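Local structure of CMP-sialic acid transporter 1 (Zea mays, 6I1R) at residues L10-S15 against S265-A269; L107-T112 against A170-A174. The protein probably carries CMP-sialic acid from the cytoplasm into the Golgi in exchange for CMP, as a multi-helix membrane antiporter. The protein carries 5 engineered substitutions. All blocks are in the same frame, centred on the assembly; numbering follows the deposited sequence.

Contact 1 (L10-S15 against S265-A269)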
loop_
_atom_site.group_PDB
_atom_site.type_symbol
_atom_site.label_atom_id
_atom_site.label_comp_id
_atom_site.label_asym_id
_atom_site.label_seq_id
_atom_site.Cartn_x
_atom_site.Cartn_y
_atom_site.Cartn_z
ATOM N N LEU B 10 -24.988 -11.876 -1.666
ATOM C CA LEU B 10 -23.539 -11.980 -1.852
ATOM C C LEU B 10 -23.061 -10.849 -2.770
ATOM O O LEU B 10 -22.024 -10.248 -2.516
ATOM C CB LEU B 10 -23.190 -13.355 -2.435
ATOM C CG LEU B 10 -21.710 -13.600 -2.730
ATOM C CD1 LEU B 10 -20.857 -13.369 -1.492
ATOM C CD2 LEU B 10 -21.492 -15.006 -3.267
ATOM N N THR B 11 -23.824 -10.560 -3.823
ATOM C CA THR B 11 -23.500 -9.456 -4.729
ATOM C C THR B 11 -23.487 -8.138 -3.946
ATOM O O THR B 11 -22.530 -7.368 -4.040
ATOM C CB THR B 11 -24.473 -9.403 -5.915
ATOM O OG1 THR B 11 -24.396 -10.654 -6.597
ATOM C CG2 THR B 11 -24.179 -8.277 -6.881
ATOM N N ILE B 12 -24.539 -7.891 -3.168
ATOM C CA ILE B 12 -24.635 -6.666 -2.375
ATOM C C ILE B 12 -23.419 -6.572 -1.442
ATOM O O ILE B 12 -22.780 -5.524 -1.372
ATOM C CB ILE B 12 -25.970 -6.603 -1.599
ATOM C CG1 ILE B 12 -27.170 -6.421 -2.534
ATOM C CG2 ILE B 12 -25.933 -5.523 -0.526
ATOM C CD1 ILE B 12 -27.140 -5.151 -3.358
ATOM N N LEU B 13 -23.089 -7.660 -0.752
ATOM C CA LEU B 13 -22.044 -7.609 0.278
ATOM C C LEU B 13 -20.645 -7.710 -0.349
ATOM O O LEU B 13 -19.703 -7.164 0.212
ATOM C CB LEU B 13 -22.279 -8.718 1.310
ATOM C CG LEU B 13 -23.460 -8.501 2.260
ATOM C CD1 LEU B 13 -23.603 -9.671 3.220
ATOM C CD2 LEU B 13 -23.315 -7.200 3.036
ATOM N N THR B 14 -20.483 -8.376 -1.492
ATOM C CA THR B 14 -19.155 -8.447 -2.134
ATOM C C THR B 14 -18.731 -7.046 -2.599
ATOM O O THR B 14 -17.536 -6.740 -2.627
ATOM C CB THR B 14 -19.128 -9.456 -3.292
ATOM O OG1 THR B 14 -19.395 -10.759 -2.772
ATOM C CG2 THR B 14 -17.801 -9.492 -4.020
ATOM N N SER B 15 -19.699 -6.201 -2.957
ATOM C CA SER B 15 -19.408 -4.826 -3.377
ATOM C C SER B 15 -19.242 -3.916 -2.152
ATOM O O SER B 15 -18.572 -2.890 -2.240
ATOM C CB SER B 15 -20.471 -4.301 -4.313
ATOM O OG SER B 15 -21.618 -3.869 -3.598
ATOM N N SER B 265 -22.369 -13.877 -9.118
ATOM C CA SER B 265 -22.526 -12.923 -8.008
ATOM C C SER B 265 -21.301 -12.005 -7.918
ATOM O O SER B 265 -21.440 -10.785 -7.819
ATOM C CB SER B 265 -22.758 -13.634 -6.697
ATOM O OG SER B 265 -23.931 -14.431 -6.747
ATOM N N THR B 266 -20.116 -12.613 -7.947
ATOM C CA THR B 266 -18.833 -11.908 -7.847
ATOM C C THR B 266 -18.682 -10.914 -9.005
ATOM O O THR B 266 -18.235 -9.783 -8.811
ATOM C CB THR B 266 -17.656 -12.893 -7.866
ATOM O OG1 THR B 266 -18.122 -14.180 -7.460
ATOM C CG2 THR B 266 -16.514 -12.469 -6.970
ATOM N N SER B 267 -19.042 -11.362 -10.205
ATOM C CA SER B 267 -18.921 -10.546 -11.412
ATOM C C SER B 267 -19.853 -9.332 -11.324
ATOM O O SER B 267 -19.433 -8.206 -11.588
ATOM C CB SER B 267 -19.201 -11.366 -12.646
ATOM O OG SER B 267 -18.228 -12.388 -12.808
ATOM N N MET B 268 -21.104 -9.570 -10.935
ATOM C CA MET B 268 -22.113 -8.505 -10.856
ATOM C C MET B 268 -21.773 -7.535 -9.716
ATOM O O MET B 268 -22.181 -6.373 -9.752
ATOM C CB MET B 268 -23.514 -9.082 -10.623
ATOM C CG MET B 268 -24.027 -9.936 -11.769
ATOM S SD MET B 268 -23.989 -9.093 -13.367
ATOM C CE MET B 268 -23.867 -10.503 -14.465
ATOM N N ALA B 269 -21.046 -8.011 -8.708
ATOM C CA ALA B 269 -20.572 -7.145 -7.626
ATOM C C ALA B 269 -19.567 -6.128 -8.181
ATOM O O ALA B 269 -19.627 -4.939 -7.862
ATOM C CB ALA B 269 -19.957 -7.979 -6.529
#
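Two helices cross here at -50°, running in broadly the same direction, their short axes approaching to 8.1 Å; they belong to the N-terminal helix 3-24 and to helix 259-279. The backbones come nearest where T11 CA lies 4.7 Å from A269 CA, a closeness that the small A269 and S265 make possible. A269 is the hub: its CB points at helix 10-15, lying 3.6 Å from T11 O and 3.6 Å from T14 CG2, so its methyl packs directly on the partner backbone. S15, also small, sets its CB 3.7 Å from A269 O. T11 sits at the crossing itself, its CA-to-CB bond pointing sideways; T11 CG2 rests 3.8 Å from M268 C. One turn back, S265 turns its CB toward the partner, 3.9 Å from L10 CD2; L10 and L13 also touch helix 234-256. T11 OG1 bonds chiefly to A7 O of its own helix; S265 O, 3.2 Å from T11 OG1, could take the same proton, so that bond is not settled. S265 OG is hydrogen-bonded mainly to V261 O of its own helix, with A7 O of helix 3-24 a second partner. Threonine and serine thus suit a membrane helix, and the chemistry implies a join made chiefly by close van der Waals fit, with hydroxyls inside it whose hydrogen-bonding needs are met mainly by main-chain carbonyls.

Contact 2 (L107-T112 against A170-A174)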
loop_
_atom_site.group_PDB
_atom_site.type_symbol
_atom_site.label_atom_id
_atom_site.label_comp_id
_atom_site.label_asym_id
_atom_site.label_seq_id
_atom_site.Cartn_x
_atom_site.Cartn_y
_atom_site.Cartn_z
ATOM N N LEU B 107 -10.230 -14.544 -16.043
ATOM C CA LEU B 107 -10.024 -15.873 -16.618
ATOM C C LEU B 107 -10.550 -16.947 -15.654
ATOM O O LEU B 107 -10.826 -18.071 -16.074
ATOM C CB LEU B 107 -8.535 -16.077 -16.925
ATOM C CG LEU B 107 -8.237 -16.822 -18.225
ATOM C CD1 LEU B 107 -8.335 -15.884 -19.418
ATOM C CD2 LEU B 107 -6.868 -17.480 -18.176
ATOM N N LYS B 108 -10.689 -16.612 -14.372
ATOM C CA LYS B 108 -11.229 -17.562 -13.387
ATOM C C LYS B 108 -12.653 -17.976 -13.779
ATOM O O LYS B 108 -13.098 -19.065 -13.425
ATOM C CB LYS B 108 -11.224 -16.978 -11.970
ATOM C CG LYS B 108 -11.840 -15.598 -11.830
ATOM C CD LYS B 108 -11.984 -15.166 -10.406
ATOM C CE LYS B 108 -13.289 -14.444 -10.183
ATOM N NZ LYS B 108 -13.417 -13.938 -8.796
ATOM N N ILE B 109 -13.360 -17.102 -14.490
ATOM C CA ILE B 109 -14.728 -17.381 -14.927
ATOM C C ILE B 109 -14.719 -18.572 -15.898
ATOM O O ILE B 109 -15.579 -19.449 -15.800
ATOM C CB ILE B 109 -15.378 -16.122 -15.542
ATOM C CG1 ILE B 109 -15.567 -15.020 -14.496
ATOM C CG2 ILE B 109 -16.691 -16.464 -16.233
ATOM C CD1 ILE B 109 -15.742 -13.634 -15.078
ATOM N N VAL B 110 -13.755 -18.610 -16.817
ATOM C CA VAL B 110 -13.692 -19.697 -17.810
ATOM C C VAL B 110 -13.030 -20.933 -17.182
ATOM O O VAL B 110 -13.415 -22.058 -17.503
ATOM C CB VAL B 110 -12.991 -19.268 -19.117
ATOM C CG1 VAL B 110 -13.715 -18.109 -19.785
ATOM C CG2 VAL B 110 -11.518 -18.932 -18.930
ATOM N N THR B 111 -12.055 -20.735 -16.293
ATOM C CA THR B 111 -11.390 -21.865 -15.635
ATOM C C THR B 111 -12.355 -22.548 -14.655
ATOM O O THR B 111 -12.315 -23.773 -14.537
ATOM C CB THR B 111 -10.088 -21.452 -14.938
ATOM O OG1 THR B 111 -10.350 -20.306 -14.131
ATOM C CG2 THR B 111 -8.968 -21.149 -15.909
ATOM N N THR B 112 -13.210 -21.795 -13.952
ATOM C CA THR B 112 -14.247 -22.451 -13.135
ATOM C C THR B 112 -15.190 -23.205 -14.077
ATOM O O THR B 112 -15.514 -24.361 -13.832
ATOM C CB THR B 112 -15.039 -21.491 -12.233
ATOM O OG1 THR B 112 -15.714 -20.521 -13.035
ATOM C CG2 THR B 112 -14.180 -20.799 -11.197
ATOM N N ALA B 170 -5.402 -18.307 -12.277
ATOM C CA ALA B 170 -6.842 -18.470 -12.492
ATOM C C ALA B 170 -7.250 -19.942 -12.346
ATOM O O ALA B 170 -8.329 -20.239 -11.829
ATOM C CB ALA B 170 -7.219 -17.930 -13.850
ATOM N N CYS B 171 -6.394 -20.852 -12.810
ATOM C CA CYS B 171 -6.659 -22.292 -12.729
ATOM C C CYS B 171 -6.696 -22.748 -11.264
ATOM O O CYS B 171 -7.546 -23.554 -10.884
ATOM C CB CYS B 171 -5.603 -23.088 -13.486
ATOM S SG CYS B 171 -5.478 -22.633 -15.236
ATOM N N LEU B 172 -5.773 -22.232 -10.456
ATOM C CA LEU B 172 -5.717 -22.557 -9.028
ATOM C C LEU B 172 -6.935 -21.954 -8.315
ATOM O O LEU B 172 -7.613 -22.640 -7.547
ATOM C CB LEU B 172 -4.410 -22.021 -8.436
ATOM C CG LEU B 172 -3.137 -22.718 -8.916
ATOM C CD1 LEU B 172 -1.910 -21.875 -8.612
ATOM C CD2 LEU B 172 -3.006 -24.100 -8.294
ATOM N N SER B 173 -7.199 -20.674 -8.573
ATOM C CA SER B 173 -8.369 -19.994 -8.015
ATOM C C SER B 173 -9.621 -20.847 -8.241
ATOM O O SER B 173 -10.358 -21.150 -7.302
ATOM C CB SER B 173 -8.534 -18.620 -8.611
ATOM O OG SER B 173 -9.758 -18.032 -8.194
ATOM N N ALA B 174 -9.835 -21.231 -9.497
ATOM C CA ALA B 174 -10.975 -22.059 -9.883
ATOM C C ALA B 174 -10.925 -23.404 -9.149
ATOM O O ALA B 174 -11.924 -23.836 -8.574
ATOM C CB ALA B 174 -10.982 -22.256 -11.379
#
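T111 points toward helix 170-174 and lies over A170, C171 and A174, with OG1 3.1 Å from A170 O and 3.4 Å from A174 CB, and CG2 3.9 Å from C171 SG. Its hydroxyl has two carbonyls in reach, A170 O across the interface and L107 O at 3.0 Å in its own segment; the single proton can serve either, so the link between helices is not settled. Threonine suits this place because its oxygen can meet backbone acceptors while its methyl packs against the cysteine sulfur. The alanines explain the closeness of the backbones. A170 and A174, one turn apart, both turn their methyls toward 107-112: A170 CB touches L107 CB at 3.8 Å and K108 N at 3.7 Å, and A174 CB reaches T112 N and T112 CG2 at 3.4 and 3.5 Å. Alanine suits these places because its small methyl lets the backbones come this close: the CA atoms of K108 and A170, like those of T112 and A174, stand 4.6 Å apart. The two short axes approach to 8.2 Å and cross at -55°. K108 lends its CB to the contact, 4.2 Å from S173 OG, but its long chain leads away to T266 of helix 259-279. Around this crossing, helix 76-92 packs on 170-174 through L172, and its H85 also touches S173; helix 126-143 receives I109, and helix 259-279 meets K108, I109 and T112, so helix 108-118 is wedged among its neighbours within the all-helical transporter.

In the fold
The centres of the two contacts lie about 17 Å apart, yet the contacts touch directly: S267 OG packs 3.6 Å from I109 CD1, and T266 CG2 lies 3.9 Å from K108 NZ. Along the chain contact 2 is nested inside the loop closed by contact 1, which joins helix 3-24, near the N-terminus, to helix 259-279, the second-last. Helix 108-118 connects helix 160-186 to helix 259-279, so four helices are linked in series. Sequence-distant parts of the nucleotide-sugar transporter fold are thereby packed together. Both contacts lie near the bound CMP without being in its pocket: the side chain of S173 is about 9 Å and that of T266 about 12 Å from it.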